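N-methyltransferase (Streptoalloteichus sp. ATCC 53650, PDB 5BSZ) probably transfers a methyl group from S-adenosylmethionine to the amino nitrogen of a deoxysugar destined for kedarcidin. Local coordinates at residues 74-78 against 79-83; 82-85 against 86-89; 119-123 against 124-128; 148-151 against 152-156. All coordinates share one frame; numbering follows the deposited sequence.

Contact 1 of 4, residues 74-78 against 79-83; sequences GVELS and PAMRA. With SAH (S-adenosyl-L-homocysteine), chain B.
Ser78, the N-cap residue of helix 79-88, has its OG gripped by several groups. It takes a straight but weak capping bond from Met81 N (3.3 Å, 179°), accepts a proton from a water that in turn binds Ala80 N, and hydrogen-bonds Gly16 O. With OG anti to the backbone N (chi1 164°), the hydroxyl lies against the first turn. Ser78 O receives Arg82 N at 2.9 Å, starting the helical ladder. Glu76 supplies the other polar centre. Its chain is bent at chi2 (5°), and its CG rests on Met81 CB at 3.4 Å. The two carboxylate oxygens divide the ribose of S-adenosylhomocysteine: OE2 accepts from O2' at 2.6 Å and OE1 from O3' at 2.8 Å. Ser78 N meets the anti lone pair of OE2 at 2.9 Å, while Gly57 N binds OE1, so both oxygens are fixed from the protein side. A glutamine here would probably leave one ribose hydroxyl without its acceptor and set its NH2 against a backbone N-H. An acidic residue at the end of strand 71-76, gripping the ribose diol, is a hallmark of class I methyltransferases. The turn links strand 71-76 to helix 79-88 in a beta-alpha-beta unit; Met81 packs on Val18 and Leu21 of helix 18-24, and Pro79 and Arg82 touch Gln96 of strand 94-96.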
loop_
_atom_site.group_PDB
_atom_site.type_symbol
_atom_site.label_atom_id
_atom_site.label_comp_id
_atom_site.label_asym_id
_atom_site.label_seq_id
_atom_site.Cartn_x
_atom_site.Cartn_y
_atom_site.Cartn_z
ATOM N N GLY A 74 -21.090 27.451 13.004
ATOM C CA GLY A 74 -20.089 26.922 12.053
ATOM C C GLY A 74 -20.716 26.352 10.804
ATOM O O GLY A 74 -21.908 25.995 10.799
ATOM N N VAL A 75 -19.909 26.216 9.747
ATOM C CA VAL A 75 -20.293 25.491 8.545
ATOM C C VAL A 75 -19.157 24.511 8.294
ATOM O O VAL A 75 -17.969 24.907 8.379
ATOM C CB VAL A 75 -20.455 26.435 7.344
ATOM C CG1 VAL A 75 -20.314 25.714 6.020
ATOM C CG2 VAL A 75 -21.810 27.133 7.405
ATOM N N GLU A 76 -19.515 23.249 8.060
ATOM C CA GLU A 76 -18.498 22.190 7.794
ATOM C C GLU A 76 -19.134 21.143 6.868
ATOM O O GLU A 76 -20.241 20.672 7.153
ATOM C CB GLU A 76 -18.146 21.567 9.130
ATOM C CG GLU A 76 -16.832 20.872 9.369
ATOM C CD GLU A 76 -15.786 20.901 8.286
ATOM O OE1 GLU A 76 -14.818 21.644 8.432
ATOM O OE2 GLU A 76 -15.926 20.087 7.355
ATOM N N LEU A 77 -18.476 20.816 5.758
ATOM C CA LEU A 77 -18.970 19.798 4.838
ATOM C C LEU A 77 -18.765 18.398 5.334
ATOM O O LEU A 77 -19.530 17.508 4.997
ATOM C CB LEU A 77 -18.417 19.961 3.427
ATOM C CG LEU A 77 -18.983 19.068 2.322
ATOM C CD1 LEU A 77 -20.495 19.343 2.229
ATOM C CD2 LEU A 77 -18.247 19.417 1.053
ATOM N N SER A 78 -17.803 18.191 6.210
ATOM C CA SER A 78 -17.481 16.834 6.599
ATOM C C SER A 78 -18.425 16.434 7.739
ATOM O O SER A 78 -18.421 17.073 8.776
ATOM C CB SER A 78 -16.055 16.745 7.116
ATOM O OG SER A 78 -15.903 15.531 7.823
ATOM N N PRO A 79 -19.234 15.379 7.553
ATOM C CA PRO A 79 -20.115 14.965 8.656
ATOM C C PRO A 79 -19.357 14.663 9.961
ATOM O O PRO A 79 -19.818 14.976 11.048
ATOM C CB PRO A 79 -20.829 13.709 8.113
ATOM C CG PRO A 79 -20.301 13.452 6.735
ATOM C CD PRO A 79 -19.471 14.625 6.300
ATOM N N ALA A 80 -18.184 14.072 9.865
ATOM C CA ALA A 80 -17.423 13.733 11.047
ATOM C C ALA A 80 -16.991 14.994 11.784
ATOM O O ALA A 80 -17.169 15.080 12.998
ATOM C CB ALA A 80 -16.195 12.903 10.676
ATOM N N MET A 81 -16.421 15.965 11.057
ATOM C CA MET A 81 -16.008 17.226 11.664
ATOM C C MET A 81 -17.182 17.971 12.282
ATOM O O MET A 81 -17.011 18.552 13.368
ATOM C CB MET A 81 -15.295 18.183 10.698
ATOM C CG MET A 81 -14.006 17.700 10.087
ATOM S SD MET A 81 -12.699 17.414 11.298
ATOM C CE MET A 81 -13.352 15.975 12.103
ATOM N N ARG A 82 -18.305 18.005 11.558
ATOM C CA ARG A 82 -19.479 18.760 11.988
ATOM C C ARG A 82 -19.923 18.206 13.338
ATOM O O ARG A 82 -20.249 18.970 14.252
ATOM C CB ARG A 82 -20.607 18.678 10.970
ATOM C CG ARG A 82 -21.802 19.584 11.264
ATOM C CD ARG A 82 -23.159 18.919 11.019
ATOM N NE ARG A 82 -23.471 17.905 12.018
ATOM C CZ ARG A 82 -23.981 18.178 13.215
ATOM N NH1 ARG A 82 -24.221 17.190 14.062
ATOM N NH2 ARG A 82 -24.250 19.443 13.564
ATOM N N ALA A 83 -19.923 16.882 13.458
ATOM C CA ALA A 83 -20.402 16.247 14.691
ATOM C C ALA A 83 -19.419 16.504 15.815
ATOM O O ALA A 83 -19.857 16.774 16.919
ATOM C CB ALA A 83 -20.652 14.749 14.513
HETATM N N SAH B . -10.740 26.442 9.494
HETATM C CA SAH B . -10.312 25.145 10.141
HETATM C CB SAH B . -10.316 23.927 9.192
HETATM C CG SAH B . -9.041 23.351 8.625
HETATM S SD SAH B . -9.148 21.936 7.582
HETATM C C SAH B . -9.027 25.471 10.844
HETATM O O SAH B . -8.410 26.518 10.701
HETATM O OXT SAH B . -8.651 24.737 11.706
HETATM C "C5'" SAH B . -10.159 22.413 6.206
HETATM C "C4'" SAH B . -11.631 22.065 6.502
HETATM O "O4'" SAH B . -12.479 22.505 5.425
HETATM C "C3'" SAH B . -11.885 20.564 6.595
HETATM O "O3'" SAH B . -12.464 20.311 7.872
HETATM C "C2'" SAH B . -12.889 20.194 5.514
HETATM O "O2'" SAH B . -13.858 19.212 5.960
HETATM C "C1'" SAH B . -13.492 21.538 5.196
HETATM N N9 SAH B . -14.010 21.686 3.823
HETATM C C8 SAH B . -13.439 21.246 2.662
HETATM N N7 SAH B . -14.226 21.549 1.606
HETATM C C5 SAH B . -15.329 22.157 2.115
HETATM C C6 SAH B . -16.554 22.709 1.541
HETATM N N6 SAH B . -16.667 22.628 0.202
HETATM N N1 SAH B . -17.435 23.282 2.392
HETATM C C2 SAH B . -17.267 23.300 3.718
HETATM N N3 SAH B . -16.171 22.820 4.331
HETATM C C4 SAH B . -15.193 22.255 3.582
HETATM O O HOH W 1 -17.010 12.475 7.689
#

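Contact 2 of 4, residues 82-85 against 86-89; sequences RAAA and ERKL. With EDO (1,2-ethanediol), chain D.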
loop_
_atom_site.group_PDB
_atom_site.type_symbol
_atom_site.label_atom_id
_atom_site.label_comp_id
_atom_site.label_asym_id
_atom_site.label_seq_id
_atom_site.Cartn_x
_atom_site.Cartn_y
_atom_site.Cartn_z
ATOM N N ARG A 82 -18.305 18.005 11.558
ATOM C CA ARG A 82 -19.479 18.760 11.988
ATOM C C ARG A 82 -19.923 18.206 13.338
ATOM O O ARG A 82 -20.249 18.970 14.252
ATOM C CB ARG A 82 -20.607 18.678 10.970
ATOM C CG ARG A 82 -21.802 19.584 11.264
ATOM C CD ARG A 82 -23.159 18.919 11.019
ATOM N NE ARG A 82 -23.471 17.905 12.018
ATOM C CZ ARG A 82 -23.981 18.178 13.215
ATOM N NH1 ARG A 82 -24.221 17.190 14.062
ATOM N NH2 ARG A 82 -24.250 19.443 13.564
ATOM N N ALA A 83 -19.923 16.882 13.458
ATOM C CA ALA A 83 -20.402 16.247 14.691
ATOM C C ALA A 83 -19.419 16.504 15.815
ATOM O O ALA A 83 -19.857 16.774 16.919
ATOM C CB ALA A 83 -20.652 14.749 14.513
ATOM N N ALA A 84 -18.117 16.441 15.535
ATOM C CA ALA A 84 -17.084 16.718 16.537
ATOM C C ALA A 84 -17.073 18.181 16.971
ATOM O O ALA A 84 -16.980 18.504 18.139
ATOM C CB ALA A 84 -15.692 16.318 16.050
ATOM N N ALA A 85 -17.210 19.099 16.030
ATOM C CA ALA A 85 -17.325 20.489 16.416
ATOM C C ALA A 85 -18.539 20.711 17.333
ATOM O O ALA A 85 -18.474 21.410 18.356
ATOM C CB ALA A 85 -17.429 21.331 15.160
ATOM N N GLU A 86 -19.673 20.124 16.966
ATOM C CA GLU A 86 -20.890 20.404 17.698
ATOM C C GLU A 86 -20.843 19.841 19.108
ATOM O O GLU A 86 -21.333 20.463 20.024
ATOM C CB GLU A 86 -22.130 19.882 16.988
ATOM C CG GLU A 86 -23.366 20.668 17.404
ATOM C CD GLU A 86 -24.535 20.409 16.480
ATOM O OE1 GLU A 86 -25.038 19.266 16.592
ATOM O OE2 GLU A 86 -24.884 21.314 15.657
ATOM N N ARG A 87 -20.270 18.656 19.243
ATOM C CA ARG A 87 -19.929 18.060 20.516
ATOM C C ARG A 87 -19.097 18.988 21.375
ATOM O O ARG A 87 -19.326 19.048 22.578
ATOM C CB ARG A 87 -19.127 16.780 20.260
ATOM C CG ARG A 87 -19.373 15.641 21.231
ATOM C CD ARG A 87 -18.618 14.383 20.804
ATOM N NE ARG A 87 -19.052 13.899 19.493
ATOM C CZ ARG A 87 -18.256 13.639 18.454
ATOM N NH1 ARG A 87 -16.934 13.777 18.518
ATOM N NH2 ARG A 87 -18.803 13.215 17.327
ATOM N N LYS A 88 -18.123 19.698 20.797
ATOM C CA LYS A 88 -17.181 20.471 21.611
ATOM C C LYS A 88 -17.744 21.805 22.081
ATOM O O LYS A 88 -17.295 22.337 23.062
ATOM C CB LYS A 88 -15.871 20.684 20.866
ATOM C CG LYS A 88 -14.974 21.781 21.418
ATOM C CD LYS A 88 -13.936 22.130 20.360
ATOM C CE LYS A 88 -12.816 21.113 20.418
ATOM N NZ LYS A 88 -12.191 20.923 19.089
ATOM N N LEU A 89 -18.721 22.348 21.367
ATOM C CA LEU A 89 -19.246 23.676 21.606
ATOM C C LEU A 89 -20.538 23.521 22.422
ATOM O O LEU A 89 -21.061 22.422 22.541
ATOM C CB LEU A 89 -19.521 24.360 20.264
ATOM C CG LEU A 89 -18.239 24.554 19.433
ATOM C CD1 LEU A 89 -18.581 24.984 17.999
ATOM C CD2 LEU A 89 -17.380 25.592 20.142
HETATM C C1 EDO D . -21.871 19.814 22.961
HETATM O O1 EDO D . -21.318 20.078 24.260
HETATM C C2 EDO D . -23.204 20.530 22.808
HETATM O O2 EDO D . -23.228 21.224 21.555
#
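Arg82 and Glu86, one turn apart on helix 79-88, lie side by side and point the same way, closing a salt bridge with Arg82 NH2 at 2.9 Å from Glu86 OE2. A second, weak bond joins Arg82 NH1 to Glu86 OE1 at 3.4 Å. Both oxygens lie at the edge of the guanidinium near its plane, but the carboxylate is turned 73° against that plane, so the pair is not a flat two-pronged one. Both partners also reach the chain beyond the helix: Arg82 NH2 donates to Val94 O, and Glu86 OE2 accepts from Val94 N. With an alanine here instead of Glu86, Arg82 would probably lose this countercharge and Val94 N its side-chain acceptor. The helix is the crossover of the beta-alpha-beta unit formed with strands 71-76 and 94-96 in the Rossmann-like methyltransferase domain, and the salt bridge lies beside its return strand. Packing is close on the inner side, where buried Ala85 meets Val94 and Leu89 touches Leu62 and Ala63 of helix 60-65. Lys88 ties the helix to the same neighbour, its amine making a salt bridge to Glu60 and a hydrogen bond to Thr58 O. Ala85 O closes the helix here, taking weak bonds from Lys88 N (3.0 Å) and Leu89 N (3.2 Å). The outer side is looser. Exposed Arg87, bent at chi3 (-62°), folds back along the helix and lays one guanidinium face over the backbone of Ala83 and Ala84, with NH1 3.5 Å from Ala84 CA.

Contact 3 of 4, residues 119-123 against 124-128; sequences AYAAD and TAELA. With SAH (S-adenosyl-L-homocysteine), chain B.
This is a helix N-cap contact, formed where the loop after strand 110-113 turns into helix 124-135. Asp123 holds the N-cap position: OD1 accepts from Glu126 N at 2.8 Å, met nearly along its C-O axis. A chi1 of 55° sets the carboxylate between its own backbone N and carbonyl carbon, folded over the first turn. Asp123 O meanwhile takes Leu127 N at 2.9 Å. In return, Glu126 stretches its chain back past the cap, and OE1 accepts from Ala122 N at 2.7 Å (166°), 24° out of the carboxylate plane. The reciprocal pair recalls a capping box, but the backbone donor lies one residue earlier than that motif requires. Asp123 OD1 and Glu126 OE1 stand 4.9 Å apart; the helix N-terminus probably eases the repulsion between these carboxylates. Ala121 CB packs on Leu127 CB at 4.1 Å, with Phe100 against Ala121 and Phe211 against Leu127. Helix 124-135 is the crossover from strand 110-113 to strand 143-146 of the Rossmann-like sheet, and the loop before it also borders the cofactor pocket. There the C8 edge of the adenine comes over one face of the Tyr120 ring, off its centre, with CE1 3.5 Å from C8 of S-adenosylhomocysteine, while Tyr120 OH comes within 3.6 Å of the ligand's C5'. The first residues of the construct in a second subunit, probably a cloning remnant, also reach the cap: Glu126 OE2 is hydrogen-bonded to Gly1 N and Ala122 packs on His2 of that chain. Asp123 touches Asp123 of a third subunit.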
loop_
_atom_site.group_PDB
_atom_site.type_symbol
_atom_site.label_atom_id
_atom_site.label_comp_id
_atom_site.label_asym_id
_atom_site.label_seq_id
_atom_site.Cartn_x
_atom_site.Cartn_y
_atom_site.Cartn_z
ATOM N N ALA A 119 -9.031 28.203 -0.149
ATOM C CA ALA A 119 -8.245 27.807 -1.335
ATOM C C ALA A 119 -8.502 26.374 -1.700
ATOM O O ALA A 119 -7.977 25.858 -2.674
ATOM C CB ALA A 119 -6.760 28.036 -1.053
ATOM N N TYR A 120 -9.470 25.723 -1.072
ATOM C CA TYR A 120 -10.171 24.658 -1.768
ATOM C C TYR A 120 -10.869 25.102 -3.059
ATOM O O TYR A 120 -11.117 24.278 -3.924
ATOM C CB TYR A 120 -11.208 23.993 -0.838
ATOM C CG TYR A 120 -10.669 23.067 0.238
ATOM C CD1 TYR A 120 -10.828 21.682 0.145
ATOM C CD2 TYR A 120 -9.986 23.538 1.308
ATOM C CE1 TYR A 120 -10.368 20.829 1.135
ATOM C CE2 TYR A 120 -9.492 22.700 2.290
ATOM C CZ TYR A 120 -9.667 21.354 2.194
ATOM O OH TYR A 120 -9.181 20.581 3.206
ATOM N N ALA A 121 -11.160 26.396 -3.200
ATOM C CA ALA A 121 -11.674 26.896 -4.455
ATOM C C ALA A 121 -10.675 26.560 -5.542
ATOM O O ALA A 121 -9.493 26.822 -5.374
ATOM C CB ALA A 121 -11.882 28.404 -4.385
ATOM N N ALA A 122 -11.175 26.066 -6.661
ATOM C CA ALA A 122 -10.288 25.599 -7.730
ATOM C C ALA A 122 -9.871 26.703 -8.711
ATOM O O ALA A 122 -8.849 26.555 -9.372
ATOM C CB ALA A 122 -10.932 24.436 -8.450
ATOM N N ASP A 123 -10.616 27.808 -8.776
ATOM C CA ASP A 123 -10.337 28.901 -9.735
ATOM C C ASP A 123 -10.997 30.169 -9.212
ATOM O O ASP A 123 -11.706 30.145 -8.189
ATOM C CB ASP A 123 -10.840 28.571 -11.149
ATOM C CG ASP A 123 -12.330 28.201 -11.166
ATOM O OD1 ASP A 123 -13.167 28.881 -10.520
ATOM O OD2 ASP A 123 -12.686 27.183 -11.784
ATOM N N THR A 124 -10.702 31.279 -9.875
ATOM C CA THR A 124 -11.168 32.599 -9.445
ATOM C C THR A 124 -12.676 32.741 -9.346
ATOM O O THR A 124 -13.204 33.407 -8.438
ATOM C CB THR A 124 -10.593 33.661 -10.412
ATOM O OG1 THR A 124 -9.168 33.551 -10.378
ATOM C CG2 THR A 124 -10.947 35.033 -9.942
ATOM N N ALA A 125 -13.381 32.142 -10.299
ATOM C CA ALA A 125 -14.817 32.137 -10.291
ATOM C C ALA A 125 -15.349 31.447 -9.033
ATOM O O ALA A 125 -16.242 31.988 -8.369
ATOM C CB ALA A 125 -15.387 31.503 -11.564
ATOM N N GLU A 126 -14.802 30.280 -8.694
ATOM C CA GLU A 126 -15.206 29.573 -7.484
ATOM C C GLU A 126 -14.835 30.301 -6.188
ATOM O O GLU A 126 -15.624 30.349 -5.213
ATOM C CB GLU A 126 -14.612 28.137 -7.475
ATOM C CG GLU A 126 -15.367 27.246 -6.501
ATOM C CD GLU A 126 -15.012 25.778 -6.652
ATOM O OE1 GLU A 126 -13.838 25.497 -7.002
ATOM O OE2 GLU A 126 -15.896 24.932 -6.369
ATOM N N LEU A 127 -13.680 30.952 -6.182
ATOM C CA LEU A 127 -13.307 31.812 -5.085
ATOM C C LEU A 127 -14.358 32.907 -4.863
ATOM O O LEU A 127 -14.843 33.124 -3.723
ATOM C CB LEU A 127 -11.917 32.418 -5.340
ATOM C CG LEU A 127 -11.340 33.415 -4.365
ATOM C CD1 LEU A 127 -11.137 32.694 -3.044
ATOM C CD2 LEU A 127 -10.077 34.090 -4.880
ATOM N N ALA A 128 -14.716 33.561 -5.969
ATOM C CA ALA A 128 -15.757 34.598 -5.944
ATOM C C ALA A 128 -17.070 34.044 -5.437
ATOM O O ALA A 128 -17.720 34.742 -4.644
ATOM C CB ALA A 128 -15.922 35.324 -7.297
HETATM N N SAH B . -10.740 26.442 9.494
HETATM C CA SAH B . -10.312 25.145 10.141
HETATM C CB SAH B . -10.316 23.927 9.192
HETATM C CG SAH B . -9.041 23.351 8.625
HETATM S SD SAH B . -9.148 21.936 7.582
HETATM C C SAH B . -9.027 25.471 10.844
HETATM O O SAH B . -8.410 26.518 10.701
HETATM O OXT SAH B . -8.651 24.737 11.706
HETATM C "C5'" SAH B . -10.159 22.413 6.206
HETATM C "C4'" SAH B . -11.631 22.065 6.502
HETATM O "O4'" SAH B . -12.479 22.505 5.425
HETATM C "C3'" SAH B . -11.885 20.564 6.595
HETATM O "O3'" SAH B . -12.464 20.311 7.872
HETATM C "C2'" SAH B . -12.889 20.194 5.514
HETATM O "O2'" SAH B . -13.858 19.212 5.960
HETATM C "C1'" SAH B . -13.492 21.538 5.196
HETATM N N9 SAH B . -14.010 21.686 3.823
HETATM C C8 SAH B . -13.439 21.246 2.662
HETATM N N7 SAH B . -14.226 21.549 1.606
HETATM C C5 SAH B . -15.329 22.157 2.115
HETATM C C6 SAH B . -16.554 22.709 1.541
HETATM N N6 SAH B . -16.667 22.628 0.202
HETATM N N1 SAH B . -17.435 23.282 2.392
HETATM C C2 SAH B . -17.267 23.300 3.718
HETATM N N3 SAH B . -16.171 22.820 4.331
HETATM C C4 SAH B . -15.193 22.255 3.582
HETATM O O HOH W 2 -14.422 25.044 -9.633
#

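Contact 4 of 4, residues 148-151 against 152-156; sequences PWWS and PGTFL. With THM (thymidine), chain G.
Ser151, Thr154 and Trp150 carry this tight turn. Ser151 O accepts from Phe155 N at 2.9 Å and more weakly from Thr154 N, while Ser151 N donates to Thr154 OG1 (3.0 Å, 162°); Thr154 OG1 and Ser151 O thus tie the two ends of the turn in opposite directions along the chain. Thr154 has its OG1 between the backbone N and the carbonyl carbon (chi1 51°), which brings the oxygen back to Ser151 N and to the rim of the Trp150 indole, 3.5 Å from CE3 and near the ring plane. Trp150 CB packs on Phe155 CB, and a ring face is turned to the thymidine, whose N3 lies 3.4 Å above the indole, over its centre. Arg238 makes a cation-pi contact with the same tryptophan. The base is also held at its edge by the backbone: thymidine N3 donates to Thr154 O (3.0 Å, 178°), and Leu156 N donates to thymidine O2 at 3.0 Å. Ser178 and Arg237 add further bonds to the ligand. A tryptophan face combined with main-chain recognition makes this loop one wall of the thymidine pocket, consistent with a sugar substrate carried on a thymidine nucleotide.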
loop_
_atom_site.group_PDB
_atom_site.type_symbol
_atom_site.label_atom_id
_atom_site.label_comp_id
_atom_site.label_asym_id
_atom_site.label_seq_id
_atom_site.Cartn_x
_atom_site.Cartn_y
_atom_site.Cartn_z
ATOM N N PRO A 148 -6.037 33.802 4.027
ATOM C CA PRO A 148 -5.798 33.233 2.717
ATOM C C PRO A 148 -4.760 32.126 2.782
ATOM O O PRO A 148 -4.016 32.024 3.760
ATOM C CB PRO A 148 -5.266 34.434 1.907
ATOM C CG PRO A 148 -4.478 35.171 2.917
ATOM C CD PRO A 148 -5.295 35.064 4.192
ATOM N N TRP A 149 -4.758 31.267 1.775
ATOM C CA TRP A 149 -3.610 30.360 1.569
ATOM C C TRP A 149 -2.536 31.194 0.859
ATOM O O TRP A 149 -2.768 32.405 0.557
ATOM C CB TRP A 149 -4.067 29.158 0.723
ATOM C CG TRP A 149 -2.992 28.127 0.470
ATOM C CD1 TRP A 149 -2.562 27.709 -0.756
ATOM C CD2 TRP A 149 -2.182 27.422 1.426
ATOM N NE1 TRP A 149 -1.564 26.797 -0.620
ATOM C CE2 TRP A 149 -1.299 26.609 0.709
ATOM C CE3 TRP A 149 -2.129 27.386 2.813
ATOM C CZ2 TRP A 149 -0.364 25.778 1.332
ATOM C CZ3 TRP A 149 -1.212 26.539 3.429
ATOM C CH2 TRP A 149 -0.316 25.771 2.684
ATOM N N TRP A 150 -1.359 30.577 0.677
ATOM C CA TRP A 150 -0.242 31.179 -0.047
ATOM C C TRP A 150 -0.562 31.548 -1.482
ATOM O O TRP A 150 -1.505 31.028 -2.081
ATOM C CB TRP A 150 1.055 30.348 0.083
ATOM C CG TRP A 150 1.402 30.065 1.517
ATOM C CD1 TRP A 150 1.166 28.888 2.222
ATOM C CD2 TRP A 150 1.970 30.974 2.463
ATOM N NE1 TRP A 150 1.581 29.021 3.550
ATOM C CE2 TRP A 150 2.091 30.286 3.711
ATOM C CE3 TRP A 150 2.416 32.308 2.387
ATOM C CZ2 TRP A 150 2.605 30.913 4.856
ATOM C CZ3 TRP A 150 2.960 32.907 3.524
ATOM C CH2 TRP A 150 3.052 32.215 4.731
ATOM N N SER A 151 0.202 32.527 -1.998
ATOM C CA SER A 151 0.084 33.007 -3.373
ATOM C C SER A 151 1.200 32.382 -4.203
ATOM O O SER A 151 2.172 31.885 -3.648
ATOM C CB SER A 151 0.280 34.542 -3.335
ATOM O OG SER A 151 -0.920 35.153 -2.830
ATOM N N PRO A 152 1.135 32.499 -5.532
ATOM C CA PRO A 152 2.272 31.971 -6.298
ATOM C C PRO A 152 3.600 32.523 -5.836
ATOM O O PRO A 152 4.545 31.736 -5.773
ATOM C CB PRO A 152 1.953 32.407 -7.726
ATOM C CG PRO A 152 0.483 32.364 -7.751
ATOM C CD PRO A 152 0.041 32.887 -6.425
ATOM N N GLY A 153 3.653 33.818 -5.486
ATOM C CA GLY A 153 4.892 34.478 -5.009
ATOM C C GLY A 153 5.437 33.969 -3.698
ATOM O O GLY A 153 6.658 33.776 -3.523
ATOM N N THR A 154 4.517 33.664 -2.779
ATOM C CA THR A 154 4.890 33.402 -1.414
ATOM C C THR A 154 4.946 31.919 -1.075
ATOM O O THR A 154 5.481 31.549 -0.047
ATOM C CB THR A 154 3.979 34.159 -0.425
ATOM O OG1 THR A 154 2.602 33.924 -0.741
ATOM C CG2 THR A 154 4.248 35.706 -0.522
ATOM N N PHE A 155 4.391 31.049 -1.903
ATOM C CA PHE A 155 4.501 29.626 -1.617
ATOM C C PHE A 155 5.964 29.223 -1.711
ATOM O O PHE A 155 6.645 29.619 -2.643
ATOM C CB PHE A 155 3.657 28.811 -2.582
ATOM C CG PHE A 155 3.756 27.330 -2.359
ATOM C CD1 PHE A 155 3.099 26.739 -1.274
ATOM C CD2 PHE A 155 4.565 26.554 -3.151
ATOM C CE1 PHE A 155 3.233 25.379 -1.021
ATOM C CE2 PHE A 155 4.659 25.181 -2.935
ATOM C CZ PHE A 155 4.004 24.593 -1.865
ATOM N N LEU A 156 6.423 28.428 -0.751
ATOM C CA LEU A 156 7.824 28.027 -0.683
ATOM C C LEU A 156 7.913 26.578 -1.054
ATOM O O LEU A 156 7.304 25.773 -0.420
ATOM C CB LEU A 156 8.358 28.206 0.748
ATOM C CG LEU A 156 8.416 29.684 1.141
ATOM C CD1 LEU A 156 8.921 29.800 2.578
ATOM C CD2 LEU A 156 9.195 30.557 0.130
HETATM O "O5'" THM G . 2.633 24.881 6.886
HETATM C "C5'" THM G . 3.576 24.372 5.920
HETATM C "C4'" THM G . 3.236 24.845 4.502
HETATM O "O4'" THM G . 3.462 26.253 4.594
HETATM C "C3'" THM G . 4.141 24.337 3.345
HETATM O "O3'" THM G . 3.383 23.678 2.308
HETATM C "C2'" THM G . 4.901 25.547 2.765
HETATM C "C1'" THM G . 4.128 26.708 3.414
HETATM N N1 THM G . 4.778 27.993 3.724
HETATM C C2 THM G . 4.851 28.789 2.565
HETATM O O2 THM G . 4.441 28.258 1.522
HETATM N N3 THM G . 5.352 30.022 2.555
HETATM C C4 THM G . 5.771 30.592 3.684
HETATM O O4 THM G . 6.230 31.782 3.674
HETATM C C5 THM G . 5.682 29.785 4.919
HETATM C C5M THM G . 6.192 30.487 6.150
HETATM C C6 THM G . 5.157 28.497 4.908
#

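Contact 2 begins on the stretch where contact 1 ends; contacts 3 and 4 follow in series. Contacts 1 and 2 share Arg82 and Ala83 on helix 79-88, their centres 8 Å apart, and contact 2 carries the helix away from the cofactor. Contact 3 belongs to the same methyltransferase domain, its centre about 20 Å from that of contact 1; contact 1 holds the ribose hydroxyls and touches the adenine, while contact 3 meets the adenine at C8. Contact 4, after strand 143-146, lies about 15 Å from contact 3 between centres and touches it through Ala119 and Trp149. Contacts 2 and 4, about 31 Å apart, flank the chain's centre. The series thus runs from the strand-helix turn that binds the cofactor to the thymidine pocket.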